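Alpha-L-arabinosidase (Xanthomonas axonopodis pv. citri, PDB 6D25) probably hydrolyses alpha-L-arabinofuranosyl side chains of arabinoxylans, including internal di-substitutions, as a trimeric GH51 glycoside hydrolase. Local coordinates at residues Glu54-Trp65 against Trp125-Phe134; Arg95-Asp103 against Gly200-Gly208. One frame throughout, in Å; residues are numbered along the deposited sequence. Where two conformers were deposited one is given.

Overall arrangement
Both contacts are buried loop-to-loop meetings within the (beta/alpha)8 barrel, their centres about 16 Å apart. Contact 1 sets the loop after barrel strand 51-52 against residues 125-134, which carry one strand of a small hairpin; contact 2 joins the ends of strands 93-96 and 196-199. Contact 1 is the larger, and mixes aromatic packing with hydrogen bonds to carboxylates. Contact 2 has little apolar packing and relies on a disulfide and an asparagine-aspartate pair. They meet directly: Glu54 OE2 lies 2.8 Å from Phe101 N, and His55 NE2 lies 2.9 Å from Trp96 NE1, both probable hydrogen bonds. Glycerol, probably from the crystallisation liquor, binds Glu54 in contact 1 and Cys100 and Glu202 in contact 2.

Contact 1. Residues Glu54-Trp65 against Trp125-Phe134; sequences EHLGTGIYGGVW and WGGVEESNRF
Glu54, just past the first strand of the (beta/alpha)8 barrel, accepts a hydrogen bond from Trp125, whose NE1 is 2.8 Å from OE2 and reaches it from above the carboxylate plane. His55 turns the edge of its ring to the hairpin strand 128-130: ND1 donates to Glu130 OE1 over 2.8 Å, nearly straight at 166°. Leu56, with chi1 at -165°, carries CD1 across to the indole of Trp125 and over the face of its five-membered ring, 3.5 Å from the centroid, a CH-pi contact. A water joins Gly57 N to Trp125 O. Ile60 CG2 makes a second CH-pi contact, over the Phe134 ring, 4.0 Å from its centroid. The hydroxyl of Tyr61 has two hydrogen-bond partners: OH donates to the syn lone pair of Glu130 OE2 (2.6 Å) and accepts from Phe134 N (3.0 Å). With Asn132 N also bound to OE2, the buried Glu130 carboxylate has three donors. Val64 and Trp65 pack against the Phe134 ring, Trp65 CB lying 3.7 Å from Phe134 CD1. Arg133, modelled in two conformers, is salt-bridged through NH1 to Glu138, and in one of them Trp65 CZ2 lies over a face of its guanidinium, 3.6 Å from Arg133 CZ.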
ATOM      1  N   GLU A  54     -14.966  -3.435  21.034  1.00 15.59           N
ATOM      2  CA  GLU A  54     -13.618  -3.023  20.726  1.00 15.49           C
ATOM      3  C   GLU A  54     -12.726  -3.302  21.926  1.00 15.39           C
ATOM      4  O   GLU A  54     -13.180  -3.251  23.077  1.00 15.97           O
ATOM      5  CB  GLU A  54     -13.578  -1.527  20.385  1.00 15.98           C
ATOM      6  CG  GLU A  54     -12.223  -0.982  19.947  1.00 16.61           C
ATOM      7  CD  GLU A  54     -12.263   0.390  19.292  1.00 16.99           C
ATOM      8  OE1 GLU A  54     -13.358   1.012  19.297  1.00 17.60           O
ATOM      9  OE2 GLU A  54     -11.210   0.859  18.780  1.00 17.28           O
ATOM     10  N   HIS A  55     -11.421  -3.479  21.646  1.00 15.31           N
ATOM     11  CA  HIS A  55     -10.426  -3.471  22.718  1.00 15.69           C
ATOM     12  C   HIS A  55     -10.244  -2.033  23.177  1.00 15.86           C
ATOM     13  O   HIS A  55      -9.470  -1.286  22.565  1.00 15.89           O
ATOM     14  CB  HIS A  55      -9.114  -4.092  22.262  1.00 15.61           C
ATOM     15  CG  HIS A  55      -9.166  -5.573  22.213  1.00 15.72           C
ATOM     16  ND1 HIS A  55      -8.289  -6.327  22.911  1.00 16.12           N
ATOM     17  CD2 HIS A  55     -10.049  -6.424  21.648  1.00 16.43           C
ATOM     18  CE1 HIS A  55      -8.604  -7.610  22.746  1.00 16.53           C
ATOM     19  NE2 HIS A  55      -9.682  -7.696  21.983  1.00 16.19           N
ATOM     20  N   LEU A  56     -10.974  -1.666  24.218  1.00 15.77           N
ATOM     21  CA  LEU A  56     -11.086  -0.271  24.632  1.00 16.02           C
ATOM     22  C   LEU A  56     -11.459  -0.253  26.119  1.00 16.08           C
ATOM     23  O   LEU A  56     -12.482  -0.836  26.485  1.00 15.70           O
ATOM     24  CB  LEU A  56     -12.174   0.401  23.776  1.00 15.92           C
ATOM     25  CG  LEU A  56     -12.214   1.928  23.781  1.00 16.33           C
ATOM     26  CD1 LEU A  56     -13.081   2.432  22.639  1.00 16.10           C
ATOM     27  CD2 LEU A  56     -12.652   2.531  25.113  1.00 16.84           C
ATOM     28  N   GLY A  57     -10.649   0.397  26.942  1.00 16.02           N
ATOM     29  CA  GLY A  57     -10.957   0.560  28.354  1.00 16.61           C
ATOM     30  C   GLY A  57     -11.153  -0.786  29.034  1.00 16.58           C
ATOM     31  O   GLY A  57     -10.283  -1.691  28.914  1.00 16.99           O
ATOM     32  N   THR A  58     -12.297  -0.969  29.686  1.00 16.13           N
ATOM     33  CA  THR A  58     -12.621  -2.208  30.346  1.00 16.07           C
ATOM     34  C   THR A  58     -13.706  -2.964  29.565  1.00 16.33           C
ATOM     35  O   THR A  58     -14.413  -3.833  30.126  1.00 16.69           O
ATOM     36  CB  THR A  58     -12.983  -1.976  31.816  1.00 16.95           C
ATOM     37  OG1 THR A  58     -14.094  -1.080  31.840  1.00 16.51           O
ATOM     38  CG2 THR A  58     -11.823  -1.468  32.644  1.00 17.09           C
ATOM     39  N   GLY A  59     -13.845  -2.682  28.261  1.00 15.17           N
ATOM     40  CA  GLY A  59     -14.832  -3.336  27.464  1.00 15.09           C
ATOM     41  C   GLY A  59     -14.565  -4.803  27.237  1.00 15.77           C
ATOM     42  O   GLY A  59     -15.521  -5.582  27.122  1.00 16.06           O
ATOM     43  N   ILE A  60     -13.291  -5.188  27.168  1.00 15.48           N
ATOM     44  CA  ILE A  60     -12.921  -6.582  27.026  1.00 16.34           C
ATOM     45  C   ILE A  60     -12.364  -7.096  28.352  1.00 16.04           C
ATOM     46  O   ILE A  60     -12.887  -8.079  28.905  1.00 15.63           O
ATOM     47  CB  ILE A  60     -11.908  -6.765  25.873  1.00 16.50           C
ATOM     48  CG1 ILE A  60     -12.541  -6.399  24.527  1.00 16.83           C
ATOM     49  CG2 ILE A  60     -11.345  -8.168  25.876  1.00 17.59           C
ATOM     50  CD1 ILE A  60     -13.623  -7.288  24.064  1.00 17.29           C
ATOM     51  N   TYR A  61     -11.321  -6.463  28.828  1.00 16.45           N
ATOM     52  CA  TYR A  61     -10.660  -6.868  30.074  1.00 17.07           C
ATOM     53  C   TYR A  61     -11.467  -6.314  31.254  1.00 18.13           C
ATOM     54  O   TYR A  61     -11.464  -5.105  31.476  1.00 18.17           O
ATOM     55  CB  TYR A  61      -9.191  -6.393  30.109  1.00 17.26           C
ATOM     56  CG  TYR A  61      -8.416  -7.009  28.961  1.00 17.32           C
ATOM     57  CD1 TYR A  61      -8.129  -8.369  28.959  1.00 17.42           C
ATOM     58  CD2 TYR A  61      -8.067  -6.267  27.847  1.00 17.07           C
ATOM     59  CE1 TYR A  61      -7.540  -8.978  27.863  1.00 17.48           C
ATOM     60  CE2 TYR A  61      -7.474  -6.871  26.751  1.00 17.25           C
ATOM     61  CZ  TYR A  61      -7.172  -8.235  26.778  1.00 17.04           C
ATOM     62  OH  TYR A  61      -6.543  -8.830  25.730  1.00 15.89           O
ATOM     63  N   GLY A  62     -12.109  -7.231  31.992  1.00 18.74           N
ATOM     64  CA  GLY A  62     -13.025  -6.840  33.040  1.00 19.47           C
ATOM     65  C   GLY A  62     -14.465  -6.970  32.589  1.00 19.38           C
ATOM     66  O   GLY A  62     -15.251  -7.611  33.236  1.00 19.82           O
ATOM     67  N   GLY A  63     -14.790  -6.407  31.433  1.00 18.77           N
ATOM     68  CA  GLY A  63     -16.185  -6.469  30.931  1.00 18.38           C
ATOM     69  C   GLY A  63     -16.597  -7.846  30.436  1.00 18.51           C
ATOM     70  O   GLY A  63     -17.763  -8.211  30.567  1.00 17.75           O
ATOM     71  N   VAL A  64     -15.664  -8.584  29.806  1.00 18.14           N
ATOM     72  CA  VAL A  64     -15.955  -9.907  29.198  1.00 18.30           C
ATOM     73  C   VAL A  64     -14.972 -10.957  29.749  1.00 18.00           C
ATOM     74  O   VAL A  64     -15.369 -11.994  30.290  1.00 18.98           O
ATOM     75  CB  VAL A  64     -15.887  -9.840  27.668  1.00 18.17           C
ATOM     76  CG1 VAL A  64     -16.018 -11.232  27.055  1.00 19.17           C
ATOM     77  CG2 VAL A  64     -16.950  -8.898  27.113  1.00 18.66           C
ATOM     78  N   TRP A  65     -13.699 -10.662  29.594  1.00 17.53           N
ATOM     79  CA  TRP A  65     -12.603 -11.572  29.899  1.00 17.81           C
ATOM     80  C   TRP A  65     -12.057 -11.255  31.288  1.00 18.73           C
ATOM     81  O   TRP A  65     -11.600 -10.125  31.513  1.00 19.20           O
ATOM     82  CB  TRP A  65     -11.484 -11.422  28.861  1.00 17.81           C
ATOM     83  CG  TRP A  65     -10.338 -12.339  29.145  1.00 18.39           C
ATOM     84  CD1 TRP A  65      -9.169 -12.026  29.786  1.00 18.65           C
ATOM     85  CD2 TRP A  65     -10.287 -13.751  28.860  1.00 18.54           C
ATOM     86  NE1 TRP A  65      -8.399 -13.152  29.924  1.00 19.30           N
ATOM     87  CE2 TRP A  65      -9.048 -14.215  29.337  1.00 19.46           C
ATOM     88  CE3 TRP A  65     -11.149 -14.648  28.232  1.00 18.50           C
ATOM     89  CZ2 TRP A  65      -8.683 -15.559  29.247  1.00 20.36           C
ATOM     90  CZ3 TRP A  65     -10.768 -15.966  28.101  1.00 19.17           C
ATOM     91  CH2 TRP A  65      -9.541 -16.416  28.598  1.00 20.17           C
ATOM     92  N   TRP A 125      -6.698   4.572  22.898  1.00 21.26           N
ATOM     93  CA  TRP A 125      -7.587   4.505  24.035  1.00 20.85           C
ATOM     94  C   TRP A 125      -6.766   4.472  25.331  1.00 21.49           C
ATOM     95  O   TRP A 125      -6.713   3.452  26.020  1.00 21.56           O
ATOM     96  CB  TRP A 125      -8.538   3.302  23.869  1.00 20.70           C
ATOM     97  CG  TRP A 125      -9.274   3.329  22.562  1.00 20.39           C
ATOM     98  CD1 TRP A 125      -9.264   2.369  21.580  1.00 19.55           C
ATOM     99  CD2 TRP A 125     -10.140   4.381  22.079  1.00 19.91           C
ATOM    100  NE1 TRP A 125     -10.069   2.737  20.537  1.00 20.23           N
ATOM    101  CE2 TRP A 125     -10.614   3.969  20.803  1.00 19.74           C
ATOM    102  CE3 TRP A 125     -10.550   5.624  22.575  1.00 20.27           C
ATOM    103  CZ2 TRP A 125     -11.471   4.762  20.036  1.00 19.48           C
ATOM    104  CZ3 TRP A 125     -11.390   6.413  21.812  1.00 19.84           C
ATOM    105  CH2 TRP A 125     -11.841   5.987  20.562  1.00 19.78           C
ATOM    106  N   GLY A 126      -6.067   5.568  25.590  1.00 20.99           N
ATOM    107  CA  GLY A 126      -5.337   5.793  26.815  1.00 22.33           C
ATOM    108  C   GLY A 126      -3.839   5.502  26.719  1.00 22.63           C
ATOM    109  O   GLY A 126      -3.101   5.789  27.654  1.00 22.66           O
ATOM    110  N   GLY A 127      -3.378   4.927  25.623  1.00 22.65           N
ATOM    111  CA  GLY A 127      -1.976   4.540  25.507  1.00 23.31           C
ATOM    112  C   GLY A 127      -1.580   3.466  26.526  1.00 22.92           C
ATOM    113  O   GLY A 127      -0.418   3.378  26.914  1.00 23.21           O
ATOM    114  N   VAL A 128      -2.532   2.658  26.970  1.00 22.32           N
ATOM    115  CA  VAL A 128      -2.285   1.618  27.982  1.00 22.21           C
ATOM    116  C   VAL A 128      -1.843   0.309  27.293  1.00 21.21           C
ATOM    117  O   VAL A 128      -2.044   0.083  26.106  1.00 20.70           O
ATOM    118  CB  VAL A 128      -3.546   1.389  28.840  1.00 22.56           C
ATOM    119  CG1 VAL A 128      -3.920   2.645  29.636  1.00 23.72           C
ATOM    120  CG2 VAL A 128      -4.725   0.880  28.005  1.00 22.17           C
ATOM    121  N   GLU A 129      -1.329  -0.599  28.085  1.00 21.26           N
ATOM    122  CA  GLU A 129      -0.873  -1.903  27.633  1.00 21.94           C
ATOM    123  C   GLU A 129      -2.071  -2.780  27.223  1.00 20.72           C
ATOM    124  O   GLU A 129      -3.098  -2.770  27.881  1.00 19.84           O
ATOM    125  CB  GLU A 129      -0.044  -2.578  28.731  1.00 24.79           C
ATOM    126  CG  GLU A 129       1.313  -1.951  28.817  1.00 30.07           C
ATOM    127  CD  GLU A 129       2.041  -2.157  30.127  1.00 35.81           C
ATOM    128  OE1 GLU A 129       1.856  -3.311  30.696  1.00 41.29           O
ATOM    129  OE2 GLU A 129       2.736  -1.165  30.582  1.00 35.60           O
ATOM    130  N   GLU A 130      -1.895  -3.503  26.126  1.00 18.83           N
ATOM    131  CA  GLU A 130      -2.803  -4.526  25.665  1.00 17.78           C
ATOM    132  C   GLU A 130      -2.075  -5.885  25.771  1.00 17.38           C
ATOM    133  O   GLU A 130      -1.073  -6.101  25.083  1.00 16.94           O
ATOM    134  CB  GLU A 130      -3.179  -4.189  24.216  1.00 17.64           C
ATOM    135  CG  GLU A 130      -3.788  -5.332  23.405  1.00 17.37           C
ATOM    136  CD  GLU A 130      -5.085  -5.870  23.976  1.00 17.58           C
ATOM    137  OE1 GLU A 130      -6.040  -5.076  24.108  1.00 18.32           O
ATOM    138  OE2 GLU A 130      -5.138  -7.104  24.317  1.00 18.14           O
ATOM    139  N   SER A 131      -2.538  -6.765  26.646  1.00 17.23           N
ATOM    140  CA  SER A 131      -1.864  -8.057  26.949  1.00 17.02           C
ATOM    141  C   SER A 131      -2.043  -9.066  25.803  1.00 16.57           C
ATOM    142  O   SER A 131      -1.305 -10.043  25.711  1.00 16.94           O
ATOM    143  CB  SER A 131      -2.430  -8.648  28.207  1.00 17.40           C
ATOM    144  OG  SER A 131      -3.760  -9.068  27.982  1.00 16.34           O
ATOM    145  N   ASN A 132      -3.043  -8.857  24.975  1.00 15.95           N
ATOM    146  CA  ASN A 132      -3.433  -9.811  23.935  1.00 16.08           C
ATOM    147  C   ASN A 132      -3.857 -11.178  24.523  1.00 16.30           C
ATOM    148  O   ASN A 132      -3.896 -12.182  23.794  1.00 16.03           O
ATOM    149  CB  ASN A 132      -2.392  -9.967  22.836  1.00 16.29           C
ATOM    150  CG  ASN A 132      -2.374  -8.755  21.925  1.00 15.97           C
ATOM    151  OD1 ASN A 132      -3.402  -8.425  21.354  1.00 16.09           O
ATOM    152  ND2 ASN A 132      -1.243  -8.053  21.851  1.00 16.19           N
ATOM    153  N   ARG A 133      -4.273 -11.207  25.791  1.00 15.75           N
ATOM    154  CA  ARG A 133      -4.734 -12.452  26.361  1.00 15.62           C
ATOM    155  C   ARG A 133      -6.081 -12.841  25.754  1.00 15.30           C
ATOM    156  O   ARG A 133      -6.414 -14.001  25.677  1.00 14.26           O
ATOM    157  CB  ARG A 133      -4.822 -12.322  27.880  0.50 15.83           C
ATOM    158  CG  ARG A 133      -5.207 -13.602  28.590  0.50 15.94           C
ATOM    159  CD  ARG A 133      -4.243 -14.726  28.406  0.50 16.11           C
ATOM    160  NE  ARG A 133      -4.772 -15.980  28.892  0.50 16.18           N
ATOM    161  CZ  ARG A 133      -5.473 -16.847  28.146  0.50 15.82           C
ATOM    162  NH1 ARG A 133      -5.843 -16.516  26.917  0.50 15.04           N
ATOM    163  NH2 ARG A 133      -5.813 -18.029  28.656  0.50 15.89           N
ATOM    164  N   PHE A 134      -6.871 -11.838  25.352  1.00 14.82           N
ATOM    165  CA  PHE A 134      -8.085 -12.072  24.631  1.00 14.26           C
ATOM    166  C   PHE A 134      -7.791 -11.875  23.144  1.00 14.36           C
ATOM    167  O   PHE A 134      -7.634 -10.725  22.688  1.00 14.10           O
ATOM    168  CB  PHE A 134      -9.190 -11.111  25.083  1.00 13.92           C
ATOM    169  CG  PHE A 134     -10.585 -11.431  24.594  1.00 13.50           C
ATOM    170  CD1 PHE A 134     -11.391 -12.305  25.281  1.00 13.86           C
ATOM    171  CD2 PHE A 134     -11.119 -10.823  23.472  1.00 13.19           C
ATOM    172  CE1 PHE A 134     -12.695 -12.563  24.922  1.00 13.72           C
ATOM    173  CE2 PHE A 134     -12.423 -11.086  23.075  1.00 13.25           C
ATOM    174  CZ  PHE A 134     -13.210 -11.960  23.802  1.00 13.43           C
TER
HETATM  175  O   HOH W   1      -7.907   1.009  26.435  1.00 20.53           O

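Contact 2. Residues Arg95-Asp103 against Gly200-Gly208; sequences RWPGGCFAD and GNELWGCGG
The carboxylate of Asp103 takes both the side-chain and the backbone N-H of Asn201. The carboxylate and amide planes stand 38° apart, and a single oxygen, Asp103 OD1, takes two donors: Asn201 ND2 at 3.0 Å, arriving from above the carboxylate plane, and Asn201 N at 2.9 Å, on the syn side. The other oxygen, Asp103 OD2, comes within 2.7 Å of Asn201 O. On its far side the amide turns its oxygen to Arg95: NH1 donates a weak bond to Asn201 OD1 over 3.0 Å. That oxygen lies at the edge of the guanidinium, near its plane, and the two side chains run antiparallel. The stronger partner of Arg95 is Glu324, through NH2. Ala102 CB closes on the amide too, 3.4 Å from Asn201 ND2. Asn201 and Glu202 follow strand 196-199, the fourth of the (beta/alpha)8 barrel, where clan GH-A glycosidases carry an Asn-Glu pair; strand 93-96, the second, leads into the other segment through cis peptides before Pro97 and Gly99. Beside this polar core the Cys100-Cys206 disulfide ties the two loops covalently, its chi3 of -87° close to a right angle. Cys206 SG sits between its backbone N and carbonyl carbon (chi1 62°), which brings it over to Cys100. The chain reaches Cys206 through a type I turn from Glu202 to Gly205, and Glu202 O accepts from both Gly205 N and Gly207 N. Glu202 OE1 ends 3.8 Å from Cys100 SG, while Gly207 CA rests 3.5 Å from Asp103 OD2.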
ATOM      1  N   ARG A  95     -19.241  -7.500  16.607  1.00 15.34           N
ATOM      2  CA  ARG A  95     -18.099  -6.988  15.833  1.00 16.10           C
ATOM      3  C   ARG A  95     -16.892  -6.818  16.757  1.00 15.09           C
ATOM      4  O   ARG A  95     -17.019  -6.242  17.843  1.00 15.61           O
ATOM      5  CB  ARG A  95     -18.423  -5.654  15.157  1.00 18.66           C
ATOM      6  CG  ARG A  95     -17.238  -5.180  14.327  1.00 21.24           C
ATOM      7  CD  ARG A  95     -17.326  -4.069  13.284  1.00 26.20           C
ATOM      8  NE  ARG A  95     -17.685  -2.826  13.821  1.00 28.60           N
ATOM      9  CZ  ARG A  95     -17.184  -1.624  13.505  1.00 33.32           C
ATOM     10  NH1 ARG A  95     -16.123  -1.418  12.707  1.00 36.36           N
ATOM     11  NH2 ARG A  95     -17.782  -0.601  14.076  1.00 28.25           N
ATOM     12  N   TRP A  96     -15.750  -7.337  16.336  1.00 14.05           N
ATOM     13  CA  TRP A  96     -14.525  -7.352  17.107  1.00 13.74           C
ATOM     14  C   TRP A  96     -13.337  -7.416  16.148  1.00 13.51           C
ATOM     15  O   TRP A  96     -13.472  -8.059  15.107  1.00 12.81           O
ATOM     16  CB  TRP A  96     -14.562  -8.556  18.068  1.00 14.47           C
ATOM     17  CG  TRP A  96     -13.285  -8.884  18.767  1.00 14.54           C
ATOM     18  CD1 TRP A  96     -12.909  -8.453  20.008  1.00 15.45           C
ATOM     19  CD2 TRP A  96     -12.231  -9.749  18.319  1.00 15.09           C
ATOM     20  NE1 TRP A  96     -11.693  -8.984  20.344  1.00 15.32           N
ATOM     21  CE2 TRP A  96     -11.251  -9.768  19.334  1.00 14.66           C
ATOM     22  CE3 TRP A  96     -12.001 -10.491  17.161  1.00 14.95           C
ATOM     23  CZ2 TRP A  96     -10.066 -10.483  19.215  1.00 15.51           C
ATOM     24  CZ3 TRP A  96     -10.838 -11.231  17.049  1.00 15.16           C
ATOM     25  CH2 TRP A  96      -9.867 -11.199  18.049  1.00 15.23           C
ATOM     26  N   PRO A  97     -12.179  -6.811  16.442  1.00 13.98           N
ATOM     27  CA  PRO A  97     -11.828  -6.108  17.684  1.00 14.18           C
ATOM     28  C   PRO A  97     -11.862  -4.574  17.607  1.00 14.81           C
ATOM     29  O   PRO A  97     -11.334  -3.880  18.490  1.00 14.95           O
ATOM     30  CB  PRO A  97     -10.387  -6.575  17.909  1.00 14.43           C
ATOM     31  CG  PRO A  97      -9.826  -6.633  16.506  1.00 14.31           C
ATOM     32  CD  PRO A  97     -10.984  -7.157  15.695  1.00 14.25           C
ATOM     33  N   GLY A  98     -12.517  -4.012  16.603  1.00 15.14           N
ATOM     34  CA  GLY A  98     -12.694  -2.582  16.510  1.00 14.94           C
ATOM     35  C   GLY A  98     -13.545  -2.226  15.310  1.00 15.23           C
ATOM     36  O   GLY A  98     -14.083  -3.132  14.697  1.00 15.92           O
ATOM     37  N   GLY A  99     -13.739  -0.932  15.003  1.00 14.92           N
ATOM     38  CA  GLY A  99     -13.175   0.167  15.762  1.00 15.61           C
ATOM     39  C   GLY A  99     -11.783   0.539  15.304  1.00 17.20           C
ATOM     40  O   GLY A  99     -11.129  -0.213  14.565  1.00 16.59           O
ATOM     41  N   CYS A 100     -11.316   1.698  15.788  1.00 18.06           N
ATOM     42  CA  CYS A 100      -9.955   2.189  15.548  1.00 19.57           C
ATOM     43  C   CYS A 100      -8.885   1.132  15.896  1.00 18.72           C
ATOM     44  O   CYS A 100      -7.862   1.016  15.221  1.00 19.26           O
ATOM     45  CB  CYS A 100      -9.739   3.479  16.313  1.00 22.40           C
ATOM     46  SG  CYS A 100     -10.786   4.841  15.679  1.00 26.57           S
ATOM     47  N   PHE A 101      -9.084   0.400  16.975  1.00 17.14           N
ATOM     48  CA  PHE A 101      -8.112  -0.645  17.361  1.00 17.20           C
ATOM     49  C   PHE A 101      -7.868  -1.645  16.222  1.00 17.37           C
ATOM     50  O   PHE A 101      -6.728  -2.105  16.047  1.00 16.63           O
ATOM     51  CB  PHE A 101      -8.609  -1.362  18.602  1.00 16.50           C
ATOM     52  CG  PHE A 101      -7.728  -2.458  19.137  1.00 16.01           C
ATOM     53  CD1 PHE A 101      -6.784  -2.180  20.117  1.00 16.17           C
ATOM     54  CD2 PHE A 101      -7.910  -3.773  18.723  1.00 15.28           C
ATOM     55  CE1 PHE A 101      -6.001  -3.204  20.624  1.00 15.77           C
ATOM     56  CE2 PHE A 101      -7.130  -4.790  19.253  1.00 15.07           C
ATOM     57  CZ  PHE A 101      -6.163  -4.488  20.191  1.00 15.60           C
ATOM     58  N   ALA A 102      -8.885  -1.946  15.413  1.00 17.56           N
ATOM     59  CA  ALA A 102      -8.759  -3.002  14.409  1.00 17.90           C
ATOM     60  C   ALA A 102      -7.798  -2.605  13.287  1.00 19.03           C
ATOM     61  O   ALA A 102      -7.200  -3.499  12.663  1.00 18.26           O
ATOM     62  CB  ALA A 102     -10.107  -3.383  13.837  1.00 17.27           C
ATOM     63  N   ASP A 103      -7.684  -1.295  13.027  1.00 21.18           N
ATOM     64  CA  ASP A 103      -6.843  -0.807  11.941  1.00 22.09           C
ATOM     65  C   ASP A 103      -5.354  -0.836  12.326  1.00 21.87           C
ATOM     66  O   ASP A 103      -4.498  -0.537  11.477  1.00 21.71           O
ATOM     67  CB  ASP A 103      -7.312   0.599  11.528  1.00 25.26           C
ATOM     68  CG  ASP A 103      -8.828   0.702  11.195  1.00 30.21           C
ATOM     69  OD1 ASP A 103      -9.302  -0.200  10.388  1.00 28.20           O
ATOM     70  OD2 ASP A 103      -9.545   1.698  11.770  1.00 28.55           O
ATOM     71  N   GLY A 200     -11.509  -3.035   6.648  1.00 21.41           N
ATOM     72  CA  GLY A 200     -11.105  -1.682   7.082  1.00 21.64           C
ATOM     73  C   GLY A 200     -12.186  -0.999   7.869  1.00 22.73           C
ATOM     74  O   GLY A 200     -13.364  -1.255   7.656  1.00 24.62           O
ATOM     75  N   ASN A 201     -11.779  -0.154   8.807  1.00 23.50           N
ATOM     76  CA  ASN A 201     -12.687   0.536   9.756  1.00 24.96           C
ATOM     77  C   ASN A 201     -12.339   2.045   9.750  1.00 23.48           C
ATOM     78  O   ASN A 201     -11.224   2.435   9.842  1.00 24.61           O
ATOM     79  CB  ASN A 201     -12.558  -0.088  11.141  1.00 27.81           C
ATOM     80  CG  ASN A 201     -12.598  -1.614  11.121  1.00 32.16           C
ATOM     81  OD1 ASN A 201     -13.708  -2.205  11.121  1.00 38.09           O
ATOM     82  ND2 ASN A 201     -11.429  -2.272  10.915  1.00 33.08           N
ATOM     83  N   GLU A 202     -13.279   2.914   9.527  1.00 23.54           N
ATOM     84  CA  GLU A 202     -13.036   4.373   9.674  1.00 23.49           C
ATOM     85  C   GLU A 202     -11.793   4.783   8.836  1.00 20.63           C
ATOM     86  O   GLU A 202     -10.893   5.482   9.310  1.00 18.22           O
ATOM     87  CB  GLU A 202     -12.918   4.773  11.164  1.00 28.19           C
ATOM     88  CG  GLU A 202     -14.209   4.608  12.018  1.00 32.96           C
ATOM     89  CD  GLU A 202     -14.468   5.613  13.175  1.00 37.65           C
ATOM     90  OE1 GLU A 202     -13.538   6.413  13.510  1.00 36.97           O
ATOM     91  OE2 GLU A 202     -15.651   5.635  13.761  1.00 41.01           O
ATOM     92  N   LEU A 203     -11.752   4.410   7.554  1.00 18.88           N
ATOM     93  CA  LEU A 203     -10.558   4.676   6.727  1.00 19.15           C
ATOM     94  C   LEU A 203     -10.399   6.179   6.471  1.00 18.47           C
ATOM     95  O   LEU A 203      -9.297   6.607   6.155  1.00 18.27           O
ATOM     96  CB  LEU A 203     -10.658   3.890   5.413  1.00 19.58           C
ATOM     97  CG  LEU A 203     -10.577   2.362   5.546  1.00 19.73           C
ATOM     98  CD1 LEU A 203     -10.383   1.695   4.211  1.00 19.72           C
ATOM     99  CD2 LEU A 203      -9.469   1.926   6.463  1.00 20.79           C
ATOM    100  N   TRP A 204     -11.473   6.956   6.595  1.00 18.22           N
ATOM    101  CA  TRP A 204     -11.430   8.423   6.460  1.00 19.51           C
ATOM    102  C   TRP A 204     -10.739   9.050   7.677  1.00 19.32           C
ATOM    103  O   TRP A 204     -10.410  10.219   7.618  1.00 19.35           O
ATOM    104  CB  TRP A 204     -12.821   9.059   6.253  1.00 20.54           C
ATOM    105  CG  TRP A 204     -13.917   8.311   6.926  1.00 22.35           C
ATOM    106  CD1 TRP A 204     -14.755   7.399   6.351  1.00 23.45           C
ATOM    107  CD2 TRP A 204     -14.245   8.338   8.327  1.00 23.41           C
ATOM    108  NE1 TRP A 204     -15.550   6.833   7.309  1.00 24.38           N
ATOM    109  CE2 TRP A 204     -15.261   7.397   8.525  1.00 23.59           C
ATOM    110  CE3 TRP A 204     -13.798   9.096   9.417  1.00 24.95           C
ATOM    111  CZ2 TRP A 204     -15.829   7.174   9.778  1.00 25.69           C
ATOM    112  CZ3 TRP A 204     -14.322   8.853  10.662  1.00 25.17           C
ATOM    113  CH2 TRP A 204     -15.327   7.908  10.835  1.00 25.29           C
ATOM    114  N   GLY A 205     -10.533   8.297   8.747  1.00 18.60           N
ATOM    115  CA  GLY A 205      -9.998   8.833  10.014  1.00 19.25           C
ATOM    116  C   GLY A 205      -8.879   7.952  10.558  1.00 19.18           C
ATOM    117  O   GLY A 205      -7.823   7.845   9.943  1.00 18.24           O
ATOM    118  N   CYS A 206      -9.149   7.260  11.666  1.00 20.64           N
ATOM    119  CA  CYS A 206      -8.110   6.509  12.397  1.00 22.49           C
ATOM    120  C   CYS A 206      -7.552   5.336  11.564  1.00 21.27           C
ATOM    121  O   CYS A 206      -6.459   4.856  11.845  1.00 20.95           O
ATOM    122  CB  CYS A 206      -8.615   6.079  13.785  1.00 25.64           C
ATOM    123  SG  CYS A 206     -10.045   4.955  13.683  1.00 33.33           S
ATOM    124  N   GLY A 207      -8.250   4.895  10.517  1.00 19.07           N
ATOM    125  CA  GLY A 207      -7.760   3.825   9.649  1.00 18.80           C
ATOM    126  C   GLY A 207      -6.820   4.269   8.552  1.00 18.12           C
ATOM    127  O   GLY A 207      -6.393   3.392   7.751  1.00 18.71           O
ATOM    128  N   GLY A 208      -6.453   5.553   8.472  1.00 17.27           N
ATOM    129  CA  GLY A 208      -5.452   5.984   7.501  1.00 16.77           C
ATOM    130  C   GLY A 208      -5.758   7.312   6.817  1.00 16.30           C
ATOM    131  O   GLY A 208      -5.092   7.655   5.894  1.00 16.43           O
TER